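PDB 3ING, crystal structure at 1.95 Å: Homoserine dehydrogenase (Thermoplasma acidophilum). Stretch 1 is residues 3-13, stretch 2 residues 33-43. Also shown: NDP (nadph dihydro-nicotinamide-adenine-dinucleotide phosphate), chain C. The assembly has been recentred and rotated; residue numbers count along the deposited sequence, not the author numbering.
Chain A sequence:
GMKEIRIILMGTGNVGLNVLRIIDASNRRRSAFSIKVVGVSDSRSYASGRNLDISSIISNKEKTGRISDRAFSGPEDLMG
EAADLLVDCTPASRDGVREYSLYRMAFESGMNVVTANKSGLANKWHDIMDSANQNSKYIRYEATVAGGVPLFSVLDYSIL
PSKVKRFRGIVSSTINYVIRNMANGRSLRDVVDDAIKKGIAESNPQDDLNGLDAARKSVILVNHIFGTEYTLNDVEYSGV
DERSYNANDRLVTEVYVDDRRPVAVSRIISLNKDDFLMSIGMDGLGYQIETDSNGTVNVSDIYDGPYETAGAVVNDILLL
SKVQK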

# COMPACT_ATOMS: atom_id res chain seq x y z
N LYS A 3 10.81 17.15 -13.93
CA LYS A 3 10.09 18.46 -14.02
C LYS A 3 8.69 18.30 -14.63
O LYS A 3 7.74 18.92 -14.14
CB LYS A 3 10.90 19.47 -14.84
N GLU A 4 8.54 17.48 -15.67
CA GLU A 4 7.28 17.45 -16.41
C GLU A 4 7.02 16.13 -17.13
O GLU A 4 7.92 15.56 -17.75
CB GLU A 4 7.35 18.55 -17.45
CG GLU A 4 6.04 18.89 -18.11
CD GLU A 4 6.23 19.70 -19.40
OE1 GLU A 4 6.94 19.22 -20.34
OE2 GLU A 4 5.64 20.80 -19.47
N ILE A 5 5.78 15.65 -17.08
CA ILE A 5 5.42 14.45 -17.86
C ILE A 5 4.29 14.83 -18.79
O ILE A 5 3.33 15.49 -18.39
CB ILE A 5 5.13 13.18 -16.97
CG1 ILE A 5 5.02 11.94 -17.89
CG2 ILE A 5 3.90 13.34 -16.14
CD1 ILE A 5 4.90 10.56 -17.18
N ARG A 6 4.44 14.44 -20.05
CA ARG A 6 3.47 14.77 -21.07
C ARG A 6 2.60 13.55 -21.30
O ARG A 6 3.12 12.46 -21.56
CB ARG A 6 4.18 15.14 -22.34
CG ARG A 6 5.07 16.43 -22.25
CD ARG A 6 6.07 16.50 -23.39
NE ARG A 6 6.93 15.32 -23.39
CZ ARG A 6 7.81 15.00 -24.35
NH1 ARG A 6 7.98 15.80 -25.41
NH2 ARG A 6 8.52 13.89 -24.25
N ILE A 7 1.27 13.74 -21.21
CA ILE A 7 0.35 12.61 -21.41
C ILE A 7 -0.69 12.89 -22.49
O ILE A 7 -0.98 14.05 -22.88
CB ILE A 7 -0.36 12.17 -20.08
CG1 ILE A 7 -1.62 13.05 -19.82
CG2 ILE A 7 0.66 12.15 -18.93
CD1 ILE A 7 -2.38 12.69 -18.63
N ILE A 8 -1.21 11.78 -23.00
CA ILE A 8 -2.33 11.78 -23.92
C ILE A 8 -3.43 11.01 -23.20
O ILE A 8 -3.19 9.91 -22.70
CB ILE A 8 -1.99 11.11 -25.26
CG1 ILE A 8 -1.08 12.03 -26.11
CG2 ILE A 8 -3.26 10.80 -26.00
CD1 ILE A 8 -0.33 11.29 -27.26
N LEU A 9 -4.63 11.59 -23.13
CA LEU A 9 -5.73 10.96 -22.42
C LEU A 9 -6.83 10.55 -23.40
O LEU A 9 -7.43 11.40 -24.03
CB LEU A 9 -6.34 11.93 -21.40
CG LEU A 9 -7.56 11.44 -20.60
CD1 LEU A 9 -7.21 10.08 -19.89
CD2 LEU A 9 -8.09 12.49 -19.58
N MSE A 10 -7.15 9.26 -23.45
CA MSE A 10 -8.20 8.74 -24.28
C MSE A 10 -9.40 8.42 -23.38
O MSE A 10 -9.30 7.55 -22.53
CB MSE A 10 -7.76 7.44 -24.93
CG MSE A 10 -6.58 7.50 -25.87
SE MSE A 10 -7.16 7.85 -27.66
CE MSE A 10 -8.40 6.45 -28.10
N GLY A 11 -10.51 9.13 -23.57
CA GLY A 11 -11.71 8.93 -22.75
C GLY A 11 -11.79 9.94 -21.64
O GLY A 11 -10.88 10.05 -20.83
N THR A 12 -12.88 10.69 -21.64
CA THR A 12 -13.14 11.77 -20.68
C THR A 12 -14.56 11.69 -20.10
O THR A 12 -15.32 12.70 -20.06
CB THR A 12 -12.93 13.12 -21.33
OG1 THR A 12 -13.46 13.07 -22.66
CG2 THR A 12 -11.43 13.42 -21.41
N GLY A 13 -14.90 10.48 -19.64
CA GLY A 13 -16.18 10.22 -19.00
C GLY A 13 -16.06 10.36 -17.49
O GLY A 13 -15.31 11.20 -17.00
N PHE A 33 5.32 16.89 -9.80
CA PHE A 33 5.97 17.58 -10.91
C PHE A 33 4.95 18.54 -11.60
O PHE A 33 4.19 19.24 -10.91
CB PHE A 33 6.63 16.53 -11.85
CG PHE A 33 5.69 15.42 -12.30
N SER A 34 5.00 18.65 -12.92
CA SER A 34 3.89 19.18 -13.68
C SER A 34 3.47 18.01 -14.59
O SER A 34 4.30 17.27 -15.10
CB SER A 34 4.27 20.41 -14.51
N ILE A 35 2.16 17.80 -14.71
CA ILE A 35 1.63 16.86 -15.70
C ILE A 35 1.00 17.74 -16.79
O ILE A 35 0.08 18.52 -16.52
CB ILE A 35 0.58 15.92 -15.13
CG1 ILE A 35 1.16 15.06 -14.00
CG2 ILE A 35 0.03 15.05 -16.27
CD1 ILE A 35 0.13 14.29 -13.14
N LYS A 36 1.52 17.62 -18.00
CA LYS A 36 1.07 18.40 -19.14
C LYS A 36 0.27 17.49 -20.06
O LYS A 36 0.78 16.47 -20.53
CB LYS A 36 2.26 19.01 -19.87
CG LYS A 36 1.90 19.82 -21.10
CD LYS A 36 3.11 20.58 -21.70
N VAL A 37 -0.97 17.88 -20.32
CA VAL A 37 -1.86 17.11 -21.18
C VAL A 37 -1.70 17.67 -22.57
O VAL A 37 -2.00 18.83 -22.80
CB VAL A 37 -3.29 17.19 -20.67
CG1 VAL A 37 -4.27 16.64 -21.70
CG2 VAL A 37 -3.40 16.44 -19.32
N VAL A 38 -1.20 16.86 -23.49
CA VAL A 38 -0.95 17.29 -24.86
C VAL A 38 -1.90 16.66 -25.87
O VAL A 38 -1.83 16.96 -27.07
CB VAL A 38 0.53 17.02 -25.27
CG1 VAL A 38 1.47 17.70 -24.27
CG2 VAL A 38 0.79 15.54 -25.40
N GLY A 39 -2.80 15.81 -25.42
CA GLY A 39 -3.83 15.25 -26.29
C GLY A 39 -4.95 14.72 -25.44
O GLY A 39 -4.71 14.17 -24.37
N VAL A 40 -6.19 14.90 -25.88
CA VAL A 40 -7.34 14.43 -25.10
C VAL A 40 -8.50 14.13 -26.02
O VAL A 40 -8.74 14.90 -26.94
CB VAL A 40 -7.77 15.45 -23.99
CG1 VAL A 40 -8.11 16.79 -24.58
CG2 VAL A 40 -8.93 14.90 -23.19
N SER A 41 -9.19 13.02 -25.78
CA SER A 41 -10.40 12.66 -26.54
C SER A 41 -11.65 12.15 -25.75
O SER A 41 -11.56 11.79 -24.63
CB SER A 41 -10.07 11.55 -27.56
OG SER A 41 -9.54 10.39 -26.89
N ASP A 42 -12.82 12.23 -26.44
CA ASP A 42 -14.00 11.50 -26.11
C ASP A 42 -14.37 10.76 -27.42
O ASP A 42 -13.56 10.68 -28.33
CB ASP A 42 -15.12 12.39 -25.56
CG ASP A 42 -15.59 13.46 -26.53
OD1 ASP A 42 -15.52 13.31 -27.77
OD2 ASP A 42 -16.14 14.45 -26.01
N SER A 43 -15.56 10.19 -27.50
CA SER A 43 -15.87 9.33 -28.64
C SER A 43 -16.01 10.11 -29.93
O SER A 43 -15.82 9.54 -31.01
CB SER A 43 -17.16 8.55 -28.40
OG SER A 43 -18.25 9.43 -28.21
PA NDP C . -17.66 6.43 -19.47
O1A NDP C . -18.25 7.36 -18.50
O2A NDP C . -18.60 5.73 -20.38
O5B NDP C . -16.58 7.19 -20.39
C5B NDP C . -15.91 6.63 -21.50
C4B NDP C . -15.17 7.71 -22.28
O4B NDP C . -14.58 7.19 -23.44
C3B NDP C . -16.13 8.79 -22.80
O3B NDP C . -15.44 10.02 -22.98
C2B NDP C . -16.55 8.25 -24.12
O2B NDP C . -17.00 9.22 -25.03
C1B NDP C . -15.23 7.71 -24.60
N9A NDP C . -15.31 6.66 -25.60
C8A NDP C . -16.26 5.69 -25.81
N7A NDP C . -15.83 4.90 -26.84
C5A NDP C . -14.64 5.37 -27.26
C6A NDP C . -13.82 4.93 -28.28
N6A NDP C . -14.00 3.72 -28.82
N1A NDP C . -12.68 5.62 -28.45
C2A NDP C . -12.34 6.73 -27.70
N3A NDP C . -13.14 7.18 -26.67
C4A NDP C . -14.29 6.46 -26.49
O3 NDP C . -16.76 5.34 -18.70
PN NDP C . -16.09 5.51 -17.25
O1N NDP C . -17.13 5.26 -16.20
O2N NDP C . -15.33 6.79 -17.27
O5D NDP C . -15.06 4.26 -17.18
C5D NDP C . -13.93 4.37 -18.05
C4D NDP C . -13.06 3.12 -17.90
O4D NDP C . -12.65 3.05 -16.55
C3D NDP C . -13.80 1.83 -18.17
O3D NDP C . -13.04 0.91 -18.97
C2D NDP C . -14.10 1.28 -16.79
O2D NDP C . -14.22 -0.12 -16.77
C1D NDP C . -12.90 1.76 -16.01
N1N NDP C . -13.12 1.82 -14.57
C2N NDP C . -14.15 2.57 -14.07
C3N NDP C . -14.52 2.52 -12.74
C7N NDP C . -15.55 3.47 -12.25
O7N NDP C . -15.37 3.93 -10.96
N7N NDP C . -16.51 3.95 -13.03
C4N NDP C . -13.60 1.91 -11.69
C5N NDP C . -12.48 1.14 -12.34
C6N NDP C . -12.28 1.14 -13.72
P2B NDP C . -18.17 10.26 -24.69
O1X NDP C . -18.38 10.86 -26.05
O2X NDP C . -17.80 11.22 -23.52
O3X NDP C . -19.32 9.40 -24.27

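Two neighbouring strands run parallel, their axes 4° apart and 4.6 Å at closest approach, and a ladder of backbone hydrogen bonds joins them, with 828 Å² of surface buried between the stretches. At Phe33, whose ring is not modelled beyond CG, CB lies 3.5 Å from Lys3 O. Ser34 opens the ladder: its N donates to Lys3 O (3.0 Å) and its O accepts from Ile5 N (3.0 Å), the two-sided pattern expected of parallel strands. Ile35 makes no such bond to stretch 1; its side chain instead packs with Ile5 (Ile35 CG1 to Ile5 CG2, 3.9 Å) and Ile7 (Ile35 CG2 to Ile7 CG2, 4.0 Å), beta-branched residues well suited to an extended, buried strand. Lys36 resumes the bonding, N to Ile5 O (2.8 Å) and O from Ile7 N (2.9 Å), while its side chain lies on the other face of the sheet with those of Glu4 and Arg6. There its CD comes 3.4 Å from Glu4 OE2; CE and NZ are not modelled, so no ionic contact can be assigned. Val37 returns to the apolar face, its CG2 3.9 Å from Ile7 CG1.

Val38 donates N to Ile7 O (2.9 Å), but its psi of -1° interrupts the extended course and shifts the pairing by one residue: Ile7 pairs with Val37, whereas Ile8 lies beside Gly39. The sideways-pointing Val38 still reaches Ile8, CG2 to CG1 at 4.0 Å. Gly39 O accepts from Leu9 N (2.9 Å), carrying the ladder past the irregularity; a CB on Gly39 would sit only 3.2 Å from Ile8 CG1, so the bare backbone leaves room for that isoleucine. Val40 packs on the apolar face, its CG2 4.3 Å from Leu9 CB and 3.4 Å from Thr12 CG2.

Ser41 closes the ladder. Its N donates to Leu9 O (3.0 Å), and its O accepts from both Gly11 N (3.0 Å) and Thr12 OG1 (3.0 Å), tying down the turn after strand 1. Its small side chain fits beside selenomethionine Met10, OG to SE 3.6 Å, although the buried OG has no hydrogen-bond partner in the model. Asp42 CB lies 3.4 Å from Thr12 OG1, and its carboxylate is bonded elsewhere in the structure. The strand ends thus meet at NADPH: Thr12 N donates to NDP O3B (3.0 Å), and Ser43, which does not touch stretch 1, binds NDP O1X through OG (2.6 Å). Gly11 and Gly13 suit this close approach, since a CB on Gly13 would clash with NDP O5B.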